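Local coordinates for endoglucanase, glycoside hydrolase family 5 protein (PDB 5IHS) that probably hydrolyses internal beta-1,4-glucosidic bonds of cellulose in the periplasm, as a family 5 endoglucanase with a TIM-barrel fold, at residues A136-I150 against G177-N189. Residues are numbered along the deposited sequence; the frame is centred on the assembly and turned at random.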
loop_
_atom_site.group_PDB
_atom_site.type_symbol
_atom_site.label_atom_id
_atom_site.label_comp_id
_atom_site.label_asym_id
_atom_site.label_seq_id
_atom_site.Cartn_x
_atom_site.Cartn_y
_atom_site.Cartn_z
ATOM N N ALA A 136 -17.323 -6.738 -0.786
ATOM C CA ALA A 136 -16.257 -5.964 -0.158
ATOM C C ALA A 136 -16.543 -5.729 1.319
ATOM O O ALA A 136 -15.642 -5.832 2.162
ATOM C CB ALA A 136 -16.100 -4.630 -0.884
ATOM N N GLN A 137 -17.793 -5.400 1.647
ATOM C CA GLN A 137 -18.174 -5.187 3.035
ATOM C C GLN A 137 -17.986 -6.459 3.844
ATOM O O GLN A 137 -17.528 -6.411 4.990
ATOM C CB GLN A 137 -19.625 -4.712 3.101
ATOM C CG GLN A 137 -19.808 -3.278 2.632
ATOM C CD GLN A 137 -21.262 -2.852 2.628
ATOM O OE1 GLN A 137 -22.128 -3.512 3.220
ATOM N NE2 GLN A 137 -21.545 -1.741 1.966
ATOM N N ARG A 138 -18.330 -7.608 3.263
ATOM C CA ARG A 138 -18.168 -8.877 3.966
ATOM C C ARG A 138 -16.696 -9.138 4.266
ATOM O O ARG A 138 -16.325 -9.496 5.393
ATOM C CB ARG A 138 -18.764 -10.009 3.118
ATOM C CG ARG A 138 -18.707 -11.386 3.763
ATOM C CD ARG A 138 -19.582 -12.406 3.016
ATOM N NE ARG A 138 -19.186 -12.595 1.617
ATOM C CZ ARG A 138 -19.872 -12.167 0.552
ATOM N NH1 ARG A 138 -19.409 -12.407 -0.668
ATOM N NH2 ARG A 138 -21.016 -11.513 0.686
ATOM N N PHE A 139 -15.841 -8.954 3.257
ATOM C CA PHE A 139 -14.409 -9.171 3.427
ATOM C C PHE A 139 -13.842 -8.276 4.519
ATOM O O PHE A 139 -13.133 -8.739 5.422
ATOM C CB PHE A 139 -13.685 -8.906 2.109
ATOM C CG PHE A 139 -12.193 -8.932 2.247
ATOM C CD1 PHE A 139 -11.528 -10.130 2.449
ATOM C CD2 PHE A 139 -11.452 -7.764 2.187
ATOM C CE1 PHE A 139 -10.152 -10.164 2.589
ATOM C CE2 PHE A 139 -10.076 -7.792 2.329
ATOM C CZ PHE A 139 -9.423 -8.994 2.533
ATOM N N PHE A 140 -14.122 -6.976 4.440
ATOM C CA PHE A 140 -13.543 -6.057 5.407
ATOM C C PHE A 140 -14.129 -6.247 6.796
ATOM O O PHE A 140 -13.412 -6.065 7.786
ATOM C CB PHE A 140 -13.625 -4.617 4.909
ATOM C CG PHE A 140 -12.513 -4.283 3.966
ATOM C CD1 PHE A 140 -11.215 -4.182 4.434
ATOM C CD2 PHE A 140 -12.739 -4.125 2.608
ATOM C CE1 PHE A 140 -10.157 -3.926 3.574
ATOM C CE2 PHE A 140 -11.676 -3.855 1.742
ATOM C CZ PHE A 140 -10.385 -3.751 2.237
ATOM N N SER A 141 -15.410 -6.614 6.906
ATOM C CA SER A 141 -15.970 -6.947 8.214
ATOM C C SER A 141 -15.223 -8.116 8.841
ATOM O O SER A 141 -14.913 -8.110 10.040
ATOM C CB SER A 141 -17.450 -7.314 8.084
ATOM O OG SER A 141 -18.242 -6.198 7.750
ATOM N N GLU A 142 -14.940 -9.148 8.046
ATOM C CA GLU A 142 -14.213 -10.304 8.567
ATOM C C GLU A 142 -12.812 -9.920 9.022
ATOM O O GLU A 142 -12.353 -10.352 10.087
ATOM C CB GLU A 142 -14.130 -11.385 7.498
ATOM C CG GLU A 142 -15.453 -12.033 7.236
ATOM C CD GLU A 142 -15.416 -13.022 6.099
ATOM O OE1 GLU A 142 -14.313 -13.311 5.590
ATOM O OE2 GLU A 142 -16.500 -13.518 5.717
ATOM N N MET A 143 -12.109 -9.119 8.220
ATOM C CA MET A 143 -10.757 -8.725 8.585
ATOM C C MET A 143 -10.760 -7.859 9.833
ATOM O O MET A 143 -9.920 -8.038 10.722
ATOM C CB MET A 143 -10.077 -8.002 7.414
ATOM C CG MET A 143 -9.826 -8.858 6.168
ATOM S SD MET A 143 -8.764 -10.281 6.453
ATOM C CE MET A 143 -10.005 -11.516 6.617
ATOM N N ALA A 144 -11.690 -6.906 9.910
ATOM C CA ALA A 144 -11.757 -6.021 11.063
ATOM C C ALA A 144 -12.163 -6.778 12.322
ATOM O O ALA A 144 -11.652 -6.498 13.409
ATOM C CB ALA A 144 -12.726 -4.880 10.766
ATOM N N LYS A 145 -13.077 -7.740 12.205
ATOM C CA LYS A 145 -13.448 -8.515 13.387
ATOM C C LYS A 145 -12.254 -9.305 13.910
ATOM O O LYS A 145 -12.051 -9.411 15.125
ATOM C CB LYS A 145 -14.622 -9.438 13.069
ATOM C CG LYS A 145 -15.162 -10.172 14.303
ATOM C CD LYS A 145 -16.438 -10.960 14.012
ATOM C CE LYS A 145 -16.991 -11.597 15.286
ATOM N NZ LYS A 145 -18.236 -12.397 15.069
ATOM N N LYS A 146 -11.455 -9.869 13.011
ATOM C CA LYS A 146 -10.333 -10.692 13.446
ATOM C C LYS A 146 -9.171 -9.847 13.951
ATOM O O LYS A 146 -8.558 -10.180 14.972
ATOM C CB LYS A 146 -9.871 -11.588 12.301
ATOM C CG LYS A 146 -8.697 -12.489 12.687
ATOM C CD LYS A 146 -8.465 -13.595 11.677
ATOM C CE LYS A 146 -7.384 -14.582 12.139
ATOM N NZ LYS A 146 -6.973 -15.487 11.043
ATOM N N TYR A 147 -8.846 -8.763 13.252
ATOM C CA TYR A 147 -7.619 -8.023 13.510
ATOM C C TYR A 147 -7.860 -6.641 14.110
ATOM O O TYR A 147 -6.903 -5.875 14.268
ATOM C CB TYR A 147 -6.820 -7.905 12.212
ATOM C CG TYR A 147 -6.366 -9.235 11.643
ATOM C CD1 TYR A 147 -5.393 -9.981 12.281
ATOM C CD2 TYR A 147 -6.902 -9.740 10.469
ATOM C CE1 TYR A 147 -4.955 -11.191 11.760
ATOM C CE2 TYR A 147 -6.477 -10.944 9.942
ATOM C CZ TYR A 147 -5.506 -11.673 10.594
ATOM O OH TYR A 147 -5.093 -12.882 10.052
ATOM N N GLY A 148 -9.104 -6.315 14.470
ATOM C CA GLY A 148 -9.454 -4.946 14.803
ATOM C C GLY A 148 -8.679 -4.341 15.955
ATOM O O GLY A 148 -8.469 -3.126 15.989
ATOM N N ASN A 149 -8.260 -5.150 16.921
ATOM C CA ASN A 149 -7.560 -4.616 18.087
ATOM C C ASN A 149 -6.036 -4.525 17.917
ATOM O O ASN A 149 -5.323 -4.413 18.924
ATOM C CB ASN A 149 -7.889 -5.455 19.329
ATOM C CG ASN A 149 -7.682 -4.690 20.632
ATOM O OD1 ASN A 149 -7.770 -3.459 20.665
ATOM N ND2 ASN A 149 -7.410 -5.419 21.715
ATOM N N ILE A 150 -5.513 -4.522 16.695
ATOM C CA ILE A 150 -4.104 -4.790 16.447
ATOM C C ILE A 150 -3.486 -3.612 15.709
ATOM O O ILE A 150 -3.993 -3.212 14.658
ATOM C CB ILE A 150 -3.917 -6.108 15.675
ATOM C CG1 ILE A 150 -4.534 -7.221 16.533
ATOM C CG2 ILE A 150 -2.459 -6.369 15.401
ATOM C CD1 ILE A 150 -4.537 -8.557 15.915
ATOM N N GLY A 177 -19.579 3.063 2.897
ATOM C CA GLY A 177 -20.217 1.831 3.329
ATOM C C GLY A 177 -19.231 0.844 3.926
ATOM O O GLY A 177 -19.521 0.187 4.929
ATOM N N VAL A 178 -18.054 0.715 3.309
ATOM C CA VAL A 178 -17.034 -0.192 3.830
ATOM C C VAL A 178 -16.445 0.337 5.138
ATOM O O VAL A 178 -16.215 -0.424 6.085
ATOM C CB VAL A 178 -15.949 -0.464 2.771
ATOM C CG1 VAL A 178 -14.828 -1.319 3.356
ATOM C CG2 VAL A 178 -16.550 -1.170 1.560
ATOM N N ILE A 179 -16.182 1.643 5.212
ATOM C CA ILE A 179 -15.654 2.232 6.443
ATOM C C ILE A 179 -16.582 1.947 7.621
ATOM O O ILE A 179 -16.130 1.585 8.713
ATOM C CB ILE A 179 -15.398 3.739 6.252
ATOM C CG1 ILE A 179 -14.236 3.966 5.268
ATOM C CG2 ILE A 179 -15.105 4.426 7.583
ATOM C CD1 ILE A 179 -14.175 5.379 4.732
ATOM N N THR A 180 -17.889 2.142 7.435
ATOM C CA THR A 180 -18.822 1.873 8.523
ATOM C C THR A 180 -18.692 0.436 9.005
ATOM O O THR A 180 -18.704 0.172 10.211
ATOM C CB THR A 180 -20.248 2.174 8.064
ATOM O OG1 THR A 180 -20.350 3.567 7.757
ATOM C CG2 THR A 180 -21.259 1.827 9.149
ATOM N N LYS A 181 -18.568 -0.509 8.076
ATOM C CA LYS A 181 -18.416 -1.909 8.457
ATOM C C LYS A 181 -17.117 -2.154 9.221
ATOM O O LYS A 181 -17.105 -2.871 10.229
ATOM C CB LYS A 181 -18.518 -2.802 7.226
ATOM C CG LYS A 181 -19.910 -2.847 6.611
ATOM C CD LYS A 181 -20.875 -3.695 7.436
ATOM C CE LYS A 181 -22.239 -3.801 6.782
ATOM N NZ LYS A 181 -22.990 -2.549 6.939
ATOM N N ILE A 182 -16.007 -1.577 8.759
ATOM C CA ILE A 182 -14.740 -1.736 9.468
ATOM C C ILE A 182 -14.845 -1.186 10.885
ATOM O O ILE A 182 -14.377 -1.806 11.851
ATOM C CB ILE A 182 -13.610 -1.046 8.686
ATOM C CG1 ILE A 182 -13.320 -1.804 7.389
ATOM C CG2 ILE A 182 -12.349 -0.962 9.535
ATOM C CD1 ILE A 182 -12.390 -1.063 6.447
ATOM N N ARG A 183 -15.446 -0.003 11.021
ATOM C CA ARG A 183 -15.494 0.717 12.285
ATOM C C ARG A 183 -16.385 0.046 13.329
ATOM O O ARG A 183 -16.293 0.399 14.510
ATOM C CB ARG A 183 -15.893 2.180 12.021
ATOM C CG ARG A 183 -14.836 2.972 11.248
ATOM C CD ARG A 183 -13.620 3.257 12.114
ATOM N NE ARG A 183 -12.603 4.052 11.425
ATOM C CZ ARG A 183 -11.325 3.725 11.253
ATOM N NH1 ARG A 183 -10.835 2.569 11.693
ATOM N NH2 ARG A 183 -10.523 4.583 10.613
ATOM N N VAL A 184 -17.222 -0.926 12.945
ATOM C CA VAL A 184 -17.919 -1.739 13.945
ATOM C C VAL A 184 -16.912 -2.412 14.863
ATOM O O VAL A 184 -17.134 -2.533 16.073
ATOM C CB VAL A 184 -18.816 -2.793 13.259
ATOM C CG1 VAL A 184 -19.390 -3.782 14.272
ATOM C CG2 VAL A 184 -19.936 -2.139 12.476
ATOM N N TYR A 185 -15.804 -2.893 14.294
ATOM C CA TYR A 185 -14.848 -3.738 14.994
ATOM C C TYR A 185 -13.482 -3.106 15.188
ATOM O O TYR A 185 -12.731 -3.560 16.052
ATOM C CB TYR A 185 -14.637 -5.052 14.224
ATOM C CG TYR A 185 -15.875 -5.891 14.113
ATOM C CD1 TYR A 185 -16.371 -6.560 15.220
ATOM C CD2 TYR A 185 -16.546 -6.029 12.909
ATOM C CE1 TYR A 185 -17.511 -7.327 15.141
ATOM C CE2 TYR A 185 -17.700 -6.800 12.817
ATOM C CZ TYR A 185 -18.172 -7.448 13.937
ATOM O OH TYR A 185 -19.312 -8.221 13.878
ATOM N N ASP A 186 -13.118 -2.118 14.384
ATOM C CA ASP A 186 -11.782 -1.531 14.424
ATOM C C ASP A 186 -11.982 -0.025 14.441
ATOM O O ASP A 186 -12.256 0.586 13.404
ATOM C CB ASP A 186 -10.958 -1.966 13.225
ATOM C CG ASP A 186 -9.523 -1.503 13.314
ATOM O OD1 ASP A 186 -9.280 -0.427 13.914
ATOM O OD2 ASP A 186 -8.639 -2.224 12.782
ATOM N N THR A 187 -11.864 0.572 15.623
ATOM C CA THR A 187 -12.321 1.945 15.772
ATOM C C THR A 187 -11.335 2.970 15.231
ATOM O O THR A 187 -11.767 4.047 14.804
ATOM C CB THR A 187 -12.666 2.252 17.228
ATOM O OG1 THR A 187 -11.497 2.132 18.041
ATOM C CG2 THR A 187 -13.706 1.284 17.734
ATOM N N THR A 188 -10.023 2.687 15.225
ATOM C CA THR A 188 -9.060 3.733 14.872
ATOM C C THR A 188 -8.010 3.404 13.822
ATOM O O THR A 188 -7.344 4.340 13.368
ATOM C CB THR A 188 -8.317 4.258 16.110
ATOM O OG1 THR A 188 -7.507 3.219 16.665
ATOM C CG2 THR A 188 -9.293 4.781 17.154
ATOM N N ASN A 189 -7.814 2.150 13.416
ATOM C CA ASN A 189 -6.749 1.916 12.447
ATOM C C ASN A 189 -7.050 2.648 11.137
ATOM O O ASN A 189 -8.205 2.882 10.768
ATOM C CB ASN A 189 -6.534 0.426 12.214
ATOM C CG ASN A 189 -5.785 -0.242 13.362
ATOM O OD1 ASN A 189 -4.939 0.382 14.035
ATOM N ND2 ASN A 189 -6.080 -1.513 13.590
HETATM O O HOH W 1 -18.923 -4.962 10.203
HETATM O O HOH W 2 -20.295 -10.261 14.973
HETATM O O HOH W 3 -10.253 -1.267 17.535
#
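Lys145 lies over one face of the Tyr185 ring, its CB 3.8 Å from the ring centroid and only 6° off the normal, a CH-pi contact. With CG anti to the backbone N (chi1 -174°) and the chain extended beyond it, CG and CD carry on across the ring to CZ, and one water joins Lys145 NZ to Tyr185 OH. Val184 CG1 covers the opposite face. Deeper in, Ala144 CB sits 3.7 Å from Ile182 O, a small side chain consistent with the segment axes closing to 8.0 Å, crossing at -21°. Phe140 and Ile182 run side by side, pointing the same way, while Val178 CG1 reaches Phe140 CD2 obliquely at 3.6 Å. Ser141 OG, bonded to its own helix at Gln137 O, rests against Lys181 CB and shares a water with Lys181 O. Past the helices, Asn189 ND2 donates to Ile150 O (2.9 Å), from above the carbonyl plane, and to the syn lone pair of Asp186 OD2, which is also hydrogen-bonded to Tyr155 OH; Asp186 OD1 takes Asn189 N in an Asx motif. With an alanine at Asp186, Asn189 would probably lose its carboxylate acceptor, its amide freer to swing off Ile150 O, and Tyr155 OH its mate. These neighbouring, nearly parallel barrel helices, 133-147 and 167-185, pack outside strand 153-156, whose Tyr155 touches Phe140, Ala144 and Ile182; helix 99-116 flanks 133-147 through Met143 and Tyr147.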